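Local coordinates for synaptic vesicle membrane protein VAT-1 homolog-like (Homo sapiens, PDB 4A27), which probably acts as an oxidoreductase, as a member of the quinone oxidoreductase subfamily of the zinc-containing alcohol dehydrogenases, at residues Val313-Ala318 / Gly336-Asp341; Ile45-Arg50 / Glu324-Ile329; Glu67-Val72 / Met115-Ala120. All blocks are in the same frame, centred on the assembly; numbering follows the deposited sequence.

Contact 1: Val313-Ala318 / Gly336-Asp341; sequences VDSLWA and GKLILD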
ATOM      1  N   VAL A 313      16.366 -12.710 -21.506  1.00 37.61           N
ATOM      2  CA  VAL A 313      17.577 -12.010 -21.913  1.00 35.84           C
ATOM      3  C   VAL A 313      17.402 -11.535 -23.362  1.00 39.82           C
ATOM      4  O   VAL A 313      17.130 -12.310 -24.247  1.00 39.06           O
ATOM      5  CB  VAL A 313      18.811 -12.877 -21.772  1.00 34.35           C
ATOM      6  CG1 VAL A 313      20.058 -12.101 -22.233  1.00 38.78           C
ATOM      7  CG2 VAL A 313      18.996 -13.349 -20.297  1.00 30.67           C
ATOM      8  N   ASP A 314      17.535 -10.242 -23.592  1.00 34.74           N
ATOM      9  CA  ASP A 314      17.347  -9.711 -24.950  1.00 35.17           C
ATOM     10  C   ASP A 314      18.577  -9.960 -25.848  1.00 37.80           C
ATOM     11  O   ASP A 314      18.441 -10.359 -27.008  1.00 37.52           O
ATOM     12  CB  ASP A 314      17.119  -8.220 -24.862  1.00 34.03           C
ATOM     13  CG  ASP A 314      17.005  -7.564 -26.237  1.00 41.83           C
ATOM     14  OD1 ASP A 314      15.979  -7.738 -26.896  1.00 44.18           O
ATOM     15  OD2 ASP A 314      17.935  -6.874 -26.646  1.00 48.28           O
ATOM     16  N   SER A 315      19.763  -9.698 -25.303  1.00 42.53           N
ATOM     17  CA  SER A 315      20.992  -9.648 -26.095  1.00 47.42           C
ATOM     18  C   SER A 315      22.233  -9.549 -25.203  1.00 39.74           C
ATOM     19  O   SER A 315      22.167  -9.059 -24.097  1.00 33.25           O
ATOM     20  CB  SER A 315      20.941  -8.447 -27.037  1.00 39.89           C
ATOM     21  OG  SER A 315      20.623  -7.292 -26.285  1.00 50.33           O
ATOM     22  N   LEU A 316      23.344 -10.040 -25.722  1.00 43.73           N
ATOM     23  CA  LEU A 316      24.640 -10.024 -25.067  1.00 36.84           C
ATOM     24  C   LEU A 316      25.554  -9.108 -25.838  1.00 36.44           C
ATOM     25  O   LEU A 316      25.582  -9.173 -27.050  1.00 36.36           O
ATOM     26  CB  LEU A 316      25.216 -11.430 -25.105  1.00 40.05           C
ATOM     27  CG  LEU A 316      24.385 -12.510 -24.417  1.00 50.72           C
ATOM     28  CD1 LEU A 316      25.069 -13.887 -24.670  1.00 49.35           C
ATOM     29  CD2 LEU A 316      24.187 -12.273 -22.949  1.00 40.93           C
ATOM     30  N   TRP A 317      26.312  -8.288 -25.124  1.00 37.51           N
ATOM     31  CA  TRP A 317      27.193  -7.323 -25.696  1.00 36.40           C
ATOM     32  C   TRP A 317      28.598  -7.419 -25.140  1.00 42.07           C
ATOM     33  O   TRP A 317      28.791  -7.626 -23.930  1.00 37.60           O
ATOM     34  CB  TRP A 317      26.633  -5.929 -25.374  1.00 45.80           C
ATOM     35  CG  TRP A 317      25.255  -5.766 -25.845  1.00 43.59           C
ATOM     36  CD1 TRP A 317      24.113  -6.198 -25.210  1.00 51.69           C
ATOM     37  CD2 TRP A 317      24.843  -5.231 -27.092  1.00 42.10           C
ATOM     38  NE1 TRP A 317      23.020  -5.921 -25.980  1.00 49.62           N
ATOM     39  CE2 TRP A 317      23.437  -5.331 -27.145  1.00 42.66           C
ATOM     40  CE3 TRP A 317      25.521  -4.675 -28.179  1.00 43.96           C
ATOM     41  CZ2 TRP A 317      22.694  -4.865 -28.237  1.00 46.33           C
ATOM     42  CZ3 TRP A 317      24.795  -4.219 -29.261  1.00 41.63           C
ATOM     43  CH2 TRP A 317      23.384  -4.289 -29.272  1.00 44.55           C
ATOM     44  N   ALA A 318      29.580  -7.178 -26.016  1.00 40.76           N
ATOM     45  CA  ALA A 318      30.987  -7.065 -25.604  1.00 51.01           C
ATOM     46  C   ALA A 318      31.168  -5.807 -24.752  1.00 53.20           C
ATOM     47  O   ALA A 318      30.372  -4.876 -24.847  1.00 42.82           O
ATOM     48  CB  ALA A 318      31.919  -6.971 -26.871  1.00 40.65           C
ATOM     49  N   GLY A 336      13.155  -7.816 -22.815  1.00 39.00           N
ATOM     50  CA  GLY A 336      13.972  -8.364 -21.730  1.00 39.92           C
ATOM     51  C   GLY A 336      15.287  -7.623 -21.591  1.00 46.39           C
ATOM     52  O   GLY A 336      15.477  -6.525 -22.122  1.00 35.44           O
ATOM     53  N   LYS A 337      16.205  -8.244 -20.882  1.00 38.68           N
ATOM     54  CA  LYS A 337      17.380  -7.564 -20.337  1.00 44.44           C
ATOM     55  C   LYS A 337      18.552  -7.516 -21.295  1.00 35.28           C
ATOM     56  O   LYS A 337      18.778  -8.458 -22.020  1.00 32.93           O
ATOM     57  CB  LYS A 337      17.854  -8.370 -19.119  1.00 45.54           C
ATOM     58  CG  LYS A 337      18.924  -7.695 -18.304  1.00 47.31           C
ATOM     59  CD  LYS A 337      18.354  -6.933 -17.154  1.00 41.63           C
ATOM     60  CE  LYS A 337      19.406  -6.108 -16.408  1.00 36.70           C
ATOM     61  NZ  LYS A 337      18.883  -5.436 -15.200  1.00 36.83           N
ATOM     62  N   LEU A 338      19.308  -6.435 -21.286  1.00 30.14           N
ATOM     63  CA  LEU A 338      20.544  -6.386 -22.056  1.00 33.77           C
ATOM     64  C   LEU A 338      21.664  -6.690 -21.085  1.00 32.00           C
ATOM     65  O   LEU A 338      21.684  -6.166 -19.988  1.00 33.42           O
ATOM     66  CB  LEU A 338      20.763  -4.997 -22.689  1.00 34.38           C
ATOM     67  CG  LEU A 338      19.760  -4.636 -23.784  1.00 44.68           C
ATOM     68  CD1 LEU A 338      18.360  -4.434 -23.178  1.00 36.84           C
ATOM     69  CD2 LEU A 338      20.263  -3.418 -24.534  1.00 34.38           C
ATOM     70  N   ILE A 339      22.607  -7.516 -21.506  1.00 29.39           N
ATOM     71  CA  ILE A 339      23.679  -7.951 -20.668  1.00 28.10           C
ATOM     72  C   ILE A 339      25.019  -7.689 -21.299  1.00 29.07           C
ATOM     73  O   ILE A 339      25.213  -7.951 -22.471  1.00 34.12           O
ATOM     74  CB  ILE A 339      23.622  -9.485 -20.484  1.00 35.20           C
ATOM     75  CG1 ILE A 339      22.416  -9.838 -19.637  1.00 39.23           C
ATOM     76  CG2 ILE A 339      24.922  -9.975 -19.848  1.00 38.30           C
ATOM     77  CD1 ILE A 339      22.390  -9.068 -18.310  1.00 33.21           C
ATOM     78  N   LEU A 340      25.946  -7.153 -20.499  1.00 32.15           N
ATOM     79  CA  LEU A 340      27.328  -7.002 -20.929  1.00 34.95           C
ATOM     80  C   LEU A 340      28.019  -8.315 -20.580  1.00 32.19           C
ATOM     81  O   LEU A 340      28.075  -8.689 -19.405  1.00 34.22           O
ATOM     82  CB  LEU A 340      28.010  -5.898 -20.160  1.00 35.56           C
ATOM     83  CG  LEU A 340      27.486  -4.480 -20.361  1.00 53.08           C
ATOM     84  CD1 LEU A 340      28.531  -3.481 -19.836  1.00 54.81           C
ATOM     85  CD2 LEU A 340      27.157  -4.244 -21.841  1.00 44.80           C
ATOM     86  N   ASP A 341      28.505  -9.006 -21.584  1.00 31.65           N
ATOM     87  CA  ASP A 341      29.142 -10.308 -21.402  1.00 36.85           C
ATOM     88  C   ASP A 341      30.672 -10.115 -21.554  1.00 38.98           C
ATOM     89  O   ASP A 341      31.167  -9.879 -22.655  1.00 37.07           O
ATOM     90  CB  ASP A 341      28.578 -11.254 -22.459  1.00 45.57           C
ATOM     91  CG  ASP A 341      29.110 -12.636 -22.352  1.00 43.94           C
ATOM     92  OD1 ASP A 341      30.264 -12.787 -21.898  1.00 53.75           O
ATOM     93  OD2 ASP A 341      28.387 -13.558 -22.778  1.00 51.99           O
TER
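With CG of Asp-314 anti to its backbone N (chi1 176°), OG of Ser-315 wedged between its own N and carbonyl carbon (51°), and CG of Trp-317 anti to its carbonyl carbon (-56°), three polar groups line up in a chain of bonds. Trp-317 NE1 donates to Ser-315 OG at 2.8 Å, the acceptor standing off the indole plane. Ser-315 OG in turn donates to Asp-314 OD2 at 2.7 Å, arriving from above the carboxylate plane. Arg-328 forms a salt bridge with the same OD2, and Asp-314 OD1 accepts from the backbone N of Ile-335, so the carboxylate is held at both oxygens and is likely to stay ionised. Leu-338 runs alongside the indole with the same heading, its CG 3.7 Å from Ser-315 OG. Ile-339 O accepts from Trp-317 N at 2.9 Å, nearly along its C=O axis, takes a CA-H...O contact from Leu-316, and lies in the indole plane at its edge, 3.4 Å from Trp-317 CD1. On the other face of the sheet Leu-316 CD2 packs beside Ile-339 CB at 3.8 Å. Backbone bonds run from Asp-314 N to Lys-337 O, from Ile-339 N to Ser-315 O, and from Asp-341 N to Trp-317 O at 2.7 Å. The pairing slips by one residue between Val-313 and Ser-315, a beta bulge that turns Asp-314 toward the partner strand. Parallel strands 313-317 and 337-341, linked through helix 322-330, make up a beta-alpha-beta crossover.

Contact 2: Ile45-Arg50 / Glu324-Ile329; sequences IDLMVR and EAMQRI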
ATOM      1  N   ILE A  45      18.803   3.270 -15.337  1.00 46.52           N
ATOM      2  CA  ILE A  45      19.550   4.191 -14.495  1.00 50.21           C
ATOM      3  C   ILE A  45      20.989   4.462 -15.024  1.00 51.30           C
ATOM      4  O   ILE A  45      21.508   5.601 -14.906  1.00 52.70           O
ATOM      5  CB  ILE A  45      19.551   3.700 -13.018  1.00 53.67           C
ATOM      6  CG1 ILE A  45      20.086   4.796 -12.079  1.00 56.18           C
ATOM      7  CG2 ILE A  45      20.395   2.429 -12.869  1.00 53.16           C
ATOM      8  CD1 ILE A  45      19.176   5.986 -11.933  1.00 62.69           C
ATOM      9  N   ASP A  46      21.617   3.450 -15.638  1.00 44.16           N
ATOM     10  CA  ASP A  46      22.954   3.624 -16.235  1.00 45.84           C
ATOM     11  C   ASP A  46      22.948   4.734 -17.302  1.00 56.75           C
ATOM     12  O   ASP A  46      23.914   5.499 -17.429  1.00 50.60           O
ATOM     13  CB  ASP A  46      23.529   2.295 -16.807  1.00 49.31           C
ATOM     14  CG  ASP A  46      23.583   1.154 -15.759  1.00 48.41           C
ATOM     15  OD1 ASP A  46      24.021   1.395 -14.613  1.00 47.33           O
ATOM     16  OD2 ASP A  46      23.218  -0.005 -16.073  1.00 54.82           O
ATOM     17  N   LEU A  47      21.862   4.839 -18.061  1.00 55.80           N
ATOM     18  CA  LEU A  47      21.729   5.927 -19.044  1.00 50.53           C
ATOM     19  C   LEU A  47      21.619   7.287 -18.359  1.00 48.73           C
ATOM     20  O   LEU A  47      22.156   8.271 -18.844  1.00 46.20           O
ATOM     21  CB  LEU A  47      20.529   5.724 -19.962  1.00 57.73           C
ATOM     22  CG  LEU A  47      20.714   4.661 -21.038  1.00 59.60           C
ATOM     23  CD1 LEU A  47      20.844   3.282 -20.370  1.00 52.00           C
ATOM     24  CD2 LEU A  47      19.552   4.719 -22.038  1.00 65.52           C
ATOM     25  N   MET A  48      20.972   7.307 -17.213  1.00 49.85           N
ATOM     26  CA  MET A  48      20.837   8.524 -16.416  1.00 62.06           C
ATOM     27  C   MET A  48      22.158   8.943 -15.767  1.00 74.92           C
ATOM     28  O   MET A  48      22.474  10.142 -15.724  1.00 64.06           O
ATOM     29  CB  MET A  48      19.784   8.331 -15.325  1.00 56.29           C
ATOM     30  CG  MET A  48      18.367   7.983 -15.835  1.00 62.74           C
ATOM     31  SD  MET A  48      17.637   9.285 -16.867  1.00 81.94           S
ATOM     32  CE  MET A  48      18.186   8.798 -18.521  1.00 55.79           C
ATOM     33  N   VAL A  49      22.890   7.966 -15.223  1.00 66.62           N
ATOM     34  CA  VAL A  49      24.218   8.214 -14.667  1.00 66.08           C
ATOM     35  C   VAL A  49      25.116   8.785 -15.764  1.00 54.00           C
ATOM     36  O   VAL A  49      25.867   9.719 -15.525  1.00 67.46           O
ATOM     37  CB  VAL A  49      24.877   6.918 -14.079  1.00 61.44           C
ATOM     38  N   ARG A  50      24.994   8.253 -16.975  1.00 59.20           N
ATOM     39  CA  ARG A  50      25.790   8.726 -18.120  1.00 58.12           C
ATOM     40  C   ARG A  50      25.547  10.203 -18.477  1.00 71.94           C
ATOM     41  O   ARG A  50      26.485  10.918 -18.828  1.00 65.87           O
ATOM     42  CB  ARG A  50      25.519   7.855 -19.341  1.00 61.70           C
ATOM     43  CG  ARG A  50      26.606   7.926 -20.393  1.00 66.19           C
ATOM     44  CD  ARG A  50      26.169   8.627 -21.663  1.00 65.59           C
ATOM     45  NE  ARG A  50      25.117   7.877 -22.339  1.00106.10           N
ATOM     46  CZ  ARG A  50      23.916   8.349 -22.673  1.00106.52           C
ATOM     47  NH1 ARG A  50      23.577   9.614 -22.446  1.00103.75           N
ATOM     48  NH2 ARG A  50      23.052   7.542 -23.272  1.00118.85           N
ATOM     49  N   GLU A 324      26.459   0.957 -28.003  1.00 51.80           N
ATOM     50  CA  GLU A 324      25.371   0.417 -28.838  1.00 49.12           C
ATOM     51  C   GLU A 324      24.239  -0.216 -27.994  1.00 48.90           C
ATOM     52  O   GLU A 324      23.067  -0.098 -28.338  1.00 51.07           O
ATOM     53  CB  GLU A 324      25.915  -0.589 -29.846  1.00 59.64           C
ATOM     54  CG  GLU A 324      24.906  -1.021 -30.894  1.00 73.22           C
ATOM     55  CD  GLU A 324      25.457  -2.002 -31.956  1.00 90.63           C
ATOM     56  OE1 GLU A 324      26.708  -2.185 -32.087  1.00 66.05           O
ATOM     57  OE2 GLU A 324      24.597  -2.593 -32.656  1.00 73.22           O
ATOM     58  N   ALA A 325      24.587  -0.863 -26.885  1.00 38.23           N
ATOM     59  CA  ALA A 325      23.562  -1.417 -26.025  1.00 42.22           C
ATOM     60  C   ALA A 325      22.714  -0.297 -25.393  1.00 45.23           C
ATOM     61  O   ALA A 325      21.491  -0.412 -25.315  1.00 42.44           O
ATOM     62  CB  ALA A 325      24.184  -2.269 -24.967  1.00 33.90           C
ATOM     63  N   MET A 326      23.372   0.744 -24.888  1.00 42.83           N
ATOM     64  CA  MET A 326      22.664   1.887 -24.312  1.00 50.90           C
ATOM     65  C   MET A 326      21.725   2.533 -25.286  1.00 49.53           C
ATOM     66  O   MET A 326      20.602   2.914 -24.930  1.00 54.87           O
ATOM     67  CB  MET A 326      23.641   2.942 -23.822  1.00 47.69           C
ATOM     68  CG  MET A 326      24.136   2.628 -22.434  1.00 70.59           C
ATOM     69  SD  MET A 326      25.033   4.008 -21.762  1.00 77.96           S
ATOM     70  CE  MET A 326      24.887   3.694 -20.017  1.00 79.96           C
ATOM     71  N   GLN A 327      22.175   2.630 -26.530  1.00 50.38           N
ATOM     72  CA  GLN A 327      21.359   3.207 -27.583  1.00 42.21           C
ATOM     73  C   GLN A 327      20.116   2.392 -27.748  1.00 44.88           C
ATOM     74  O   GLN A 327      19.011   2.931 -27.873  1.00 41.12           O
ATOM     75  CB  GLN A 327      22.132   3.227 -28.888  1.00 46.90           C
ATOM     76  CG  GLN A 327      21.375   3.836 -30.045  1.00 48.82           C
ATOM     77  CD  GLN A 327      21.160   5.351 -29.848  1.00 70.44           C
ATOM     78  OE1 GLN A 327      22.122   6.088 -29.634  1.00 80.61           O
ATOM     79  NE2 GLN A 327      19.893   5.803 -29.883  1.00 53.72           N
ATOM     80  N   ARG A 328      20.267   1.076 -27.728  1.00 41.71           N
ATOM     81  CA  ARG A 328      19.089   0.197 -27.875  1.00 40.66           C
ATOM     82  C   ARG A 328      18.071   0.366 -26.745  1.00 40.97           C
ATOM     83  O   ARG A 328      16.864   0.345 -26.980  1.00 54.04           O
ATOM     84  CB  ARG A 328      19.558  -1.246 -28.015  1.00 41.59           C
ATOM     85  CG  ARG A 328      18.448  -2.303 -28.253  1.00 47.26           C
ATOM     86  CD  ARG A 328      19.137  -3.655 -28.394  1.00 45.38           C
ATOM     87  NE  ARG A 328      18.231  -4.811 -28.410  1.00 56.17           N
ATOM     88  CZ  ARG A 328      17.906  -5.502 -29.504  1.00 71.35           C
ATOM     89  NH1 ARG A 328      18.356  -5.143 -30.711  1.00 70.20           N
ATOM     90  NH2 ARG A 328      17.102  -6.552 -29.394  1.00 58.07           N
ATOM     91  N   ILE A 329      18.546   0.528 -25.511  1.00 48.26           N
ATOM     92  CA  ILE A 329      17.651   0.768 -24.374  1.00 46.09           C
ATOM     93  C   ILE A 329      16.959   2.131 -24.518  1.00 51.22           C
ATOM     94  O   ILE A 329      15.759   2.253 -24.272  1.00 48.06           O
ATOM     95  CB  ILE A 329      18.400   0.766 -23.026  1.00 49.28           C
ATOM     96  CG1 ILE A 329      18.913  -0.623 -22.700  1.00 57.08           C
ATOM     97  CG2 ILE A 329      17.487   1.240 -21.898  1.00 53.16           C
ATOM     98  CD1 ILE A 329      19.845  -0.642 -21.515  1.00 53.08           C
TER
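Met-326 carries this crossing, and its side chain reaches from one helix to the other. Its CB points at helix 44-51, and chi1 of -84° sets CG anti to the carbonyl carbon, from where the chain runs extended to the methyl group. CG meets the CD1 methyl of Leu-47 at 3.9 Å, the two side chains running antiparallel past one another. SD comes next, 3.9 Å from Arg-50 NE, a nitrogen that is buried here and has no partner in the model. The terminal CE ends tight on the backbone, 3.3 Å from Asp-46 O, the carbonyl that already accepts from Arg-50 N, and it also touches Asp-46 CB. Leu-47 answers from the opposite helix: its CD2 lies 3.6 Å from Met-326 O and 4.0 Å from Ile-329 CG2, the leucine and isoleucine side chains meeting at a slant, so one methyl touches two successive turns of the partner. An alanine in place of Leu-47 would probably loosen the crossing, since the contacts of both methyls, with Met-326 and with Ile-329, would be lost. Leu-42 of strand 32-42 packs against Met-326 and Ile-329 as well. The two short axes pass 10.4 Å apart at 111°, which makes this a steep crossing of two helices whose interlock is mostly apolar, joining the helix that follows strand 32-42 to the helix of a beta-alpha-beta unit near the C-terminus.

Contact 3: Glu67-Val72 / Met115-Ala120; sequences ECSGIV and MSFSEA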
ATOM      1  N   GLU A  67      24.971  -4.026 -11.097  1.00 35.62           N
ATOM      2  CA  GLU A  67      24.458  -5.415 -11.070  1.00 37.47           C
ATOM      3  C   GLU A  67      25.430  -6.241 -11.849  1.00 37.12           C
ATOM      4  O   GLU A  67      25.767  -5.879 -12.956  1.00 37.49           O
ATOM      5  CB  GLU A  67      23.091  -5.412 -11.737  1.00 40.47           C
ATOM      6  CG  GLU A  67      22.428  -6.722 -12.019  1.00 54.22           C
ATOM      7  CD  GLU A  67      21.080  -6.492 -12.712  1.00 46.53           C
ATOM      8  OE1 GLU A  67      20.958  -5.580 -13.579  1.00 42.85           O
ATOM      9  OE2 GLU A  67      20.153  -7.193 -12.331  1.00 40.98           O
ATOM     10  N   CYS A  68      25.902  -7.343 -11.278  1.00 36.37           N
ATOM     11  CA  CYS A  68      26.822  -8.198 -11.955  1.00 35.85           C
ATOM     12  C   CYS A  68      26.680  -9.624 -11.453  1.00 36.35           C
ATOM     13  O   CYS A  68      25.984  -9.890 -10.463  1.00 38.65           O
ATOM     14  CB  CYS A  68      28.260  -7.702 -11.737  1.00 46.44           C
ATOM     15  SG  CYS A  68      28.870  -7.982 -10.017  1.00 48.36           S
ATOM     16  N   SER A  69      27.341 -10.546 -12.157  1.00 39.45           N
ATOM     17  CA  SER A  69      27.481 -11.928 -11.673  1.00 39.20           C
ATOM     18  C   SER A  69      28.901 -12.396 -11.968  1.00 45.41           C
ATOM     19  O   SER A  69      29.574 -11.893 -12.869  1.00 37.55           O
ATOM     20  CB  SER A  69      26.464 -12.864 -12.336  1.00 38.30           C
ATOM     21  OG  SER A  69      26.706 -12.954 -13.745  1.00 42.67           O
ATOM     22  N   GLY A  70      29.374 -13.349 -11.182  1.00 42.16           N
ATOM     23  CA  GLY A  70      30.680 -13.916 -11.432  1.00 43.75           C
ATOM     24  C   GLY A  70      31.099 -14.919 -10.350  1.00 50.22           C
ATOM     25  O   GLY A  70      30.254 -15.526  -9.681  1.00 46.74           O
ATOM     26  N   ILE A  71      32.413 -15.098 -10.206  1.00 52.68           N
ATOM     27  CA  ILE A  71      33.015 -16.118  -9.320  1.00 60.20           C
ATOM     28  C   ILE A  71      33.764 -15.433  -8.172  1.00 56.55           C
ATOM     29  O   ILE A  71      34.511 -14.476  -8.408  1.00 55.73           O
ATOM     30  CB  ILE A  71      33.960 -17.044 -10.127  1.00 58.35           C
ATOM     31  CG1 ILE A  71      33.166 -17.787 -11.194  1.00 54.94           C
ATOM     32  CG2 ILE A  71      34.667 -18.073  -9.236  1.00 56.48           C
ATOM     33  CD1 ILE A  71      34.040 -18.706 -12.098  1.00 53.44           C
ATOM     34  N   VAL A  72      33.471 -15.849  -6.937  1.00 52.53           N
ATOM     35  CA  VAL A  72      34.197 -15.370  -5.768  1.00 51.98           C
ATOM     36  C   VAL A  72      35.648 -15.794  -5.887  1.00 53.67           C
ATOM     37  O   VAL A  72      35.985 -16.998  -5.917  1.00 65.16           O
ATOM     38  CB  VAL A  72      33.636 -15.921  -4.437  1.00 52.92           C
ATOM     39  CG1 VAL A  72      34.457 -15.391  -3.250  1.00 48.65           C
ATOM     40  CG2 VAL A  72      32.174 -15.577  -4.283  1.00 53.69           C
ATOM     41  N   MET A 115      21.842 -22.015 -13.124  1.00 58.55           N
ATOM     42  CA  MET A 115      21.708 -20.653 -13.600  1.00 61.83           C
ATOM     43  C   MET A 115      23.021 -20.154 -14.239  1.00 54.79           C
ATOM     44  O   MET A 115      24.044 -20.133 -13.595  1.00 47.58           O
ATOM     45  CB  MET A 115      21.266 -19.753 -12.438  1.00 47.69           C
ATOM     46  CG  MET A 115      20.978 -18.316 -12.859  1.00 49.50           C
ATOM     47  SD  MET A 115      20.511 -17.243 -11.459  1.00 44.77           S
ATOM     48  CE  MET A 115      18.819 -17.829 -11.277  1.00 45.50           C
ATOM     49  N   SER A 116      22.972 -19.736 -15.505  1.00 46.58           N
ATOM     50  CA  SER A 116      24.152 -19.302 -16.224  1.00 40.96           C
ATOM     51  C   SER A 116      24.509 -17.905 -15.722  1.00 43.15           C
ATOM     52  O   SER A 116      23.679 -17.271 -15.040  1.00 40.28           O
ATOM     53  CB  SER A 116      23.855 -19.198 -17.716  1.00 40.94           C
ATOM     54  OG  SER A 116      22.961 -18.133 -17.923  1.00 45.69           O
ATOM     55  N   PHE A 117      25.720 -17.440 -16.026  1.00 36.10           N
ATOM     56  CA  PHE A 117      26.152 -16.106 -15.551  1.00 44.03           C
ATOM     57  C   PHE A 117      25.345 -14.983 -16.191  1.00 40.72           C
ATOM     58  O   PHE A 117      25.070 -13.969 -15.532  1.00 44.01           O
ATOM     59  CB  PHE A 117      27.649 -15.858 -15.781  1.00 47.30           C
ATOM     60  CG  PHE A 117      28.532 -16.726 -14.933  1.00 52.67           C
ATOM     61  CD1 PHE A 117      28.612 -16.517 -13.564  1.00 47.43           C
ATOM     62  CD2 PHE A 117      29.237 -17.779 -15.491  1.00 59.16           C
ATOM     63  CE1 PHE A 117      29.411 -17.323 -12.763  1.00 55.41           C
ATOM     64  CE2 PHE A 117      30.021 -18.600 -14.696  1.00 47.73           C
ATOM     65  CZ  PHE A 117      30.107 -18.366 -13.331  1.00 48.05           C
ATOM     66  N   SER A 118      24.983 -15.145 -17.469  1.00 39.65           N
ATOM     67  CA  SER A 118      24.189 -14.136 -18.177  1.00 39.62           C
ATOM     68  C   SER A 118      22.768 -14.040 -17.580  1.00 44.40           C
ATOM     69  O   SER A 118      22.280 -12.959 -17.327  1.00 34.92           O
ATOM     70  CB  SER A 118      24.148 -14.384 -19.694  1.00 43.48           C
ATOM     71  OG  SER A 118      23.567 -15.633 -19.984  1.00 54.35           O
ATOM     72  N   GLU A 119      22.109 -15.159 -17.318  1.00 36.74           N
ATOM     73  CA  GLU A 119      20.828 -15.130 -16.583  1.00 41.25           C
ATOM     74  C   GLU A 119      20.923 -14.434 -15.227  1.00 42.64           C
ATOM     75  O   GLU A 119      19.991 -13.717 -14.824  1.00 33.60           O
ATOM     76  CB  GLU A 119      20.342 -16.545 -16.295  1.00 49.14           C
ATOM     77  CG  GLU A 119      19.414 -17.121 -17.298  1.00 59.92           C
ATOM     78  CD  GLU A 119      18.873 -18.485 -16.854  1.00 56.00           C
ATOM     79  OE1 GLU A 119      19.666 -19.374 -16.482  1.00 83.46           O
ATOM     80  OE2 GLU A 119      17.654 -18.665 -16.886  1.00 62.29           O
ATOM     81  N   ALA A 120      22.006 -14.741 -14.487  1.00 33.80           N
ATOM     82  CA  ALA A 120      22.193 -14.262 -13.140  1.00 34.08           C
ATOM     83  C   ALA A 120      22.350 -12.738 -13.085  1.00 37.08           C
ATOM     84  O   ALA A 120      21.839 -12.112 -12.163  1.00 35.44           O
ATOM     85  CB  ALA A 120      23.437 -14.965 -12.436  1.00 37.02           C
TER
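Phe-117 O is the polar atom held most closely across this contact, gripped by one short bond: Ser-69 OG donates to it at 2.6 Å. The donor stands above the carbonyl plane, 29° out of it, so the bond does not follow a lone pair. Ser-69 can deliver it because chi1 of 64° tucks OG between its own backbone N and carbonyl carbon, while its CB rests on Ala-120 CB at 3.7 Å. The serine therefore meets the first helical turn twice, by a polar tip and by an apolar flank. Phe-117 then reaches along the strand. Its CE1 brings the ring edge to Gly-70 O at 3.7 Å, and the same side of the ring runs past Gly-70, CD1 lying 3.9 Å from the glycine CA. Further out, CZ meets Ile-71 CG1 at 3.8 Å, the two side chains crossing at a slant, and Arg-87 makes a cation-pi contact with the same ring. A capping box starts the helix: Glu-119 N donates to Ser-116 OG at 3.2 Å, and Ser-116 N returns a weak bond to Glu-119 OE1, on a carboxylate that Tyr-304 OH and Lys-310 hold from outside. Short helix 117-121 thus lies against strand 67-75, which is paired on its two sides with the antiparallel strands 32-42 and 87-91, and Lys-38 of the former touches both Ile-71 and Phe-117.

Contact 1 sits between the other two: its centre is about 12 Å from those of contacts 2 and 3, whose centres are about 20 Å apart and whose nearest atoms stay about 7 Å apart. Salt bridges tie it to both, the one to contact 3 running from Lys-337 to Glu-67. Strand 337-341 pairs with strand 32-42, which also pairs with 67-75, so contacts 1 and 3 share one mixed sheet. Along the chain contact 3 falls within the span between the two segments of contact 2, which alternate with those of contact 1. The C-terminal strands and helix thereby return to the N-terminal GroES-like part, as in the catalytic domain of related dehydrogenases.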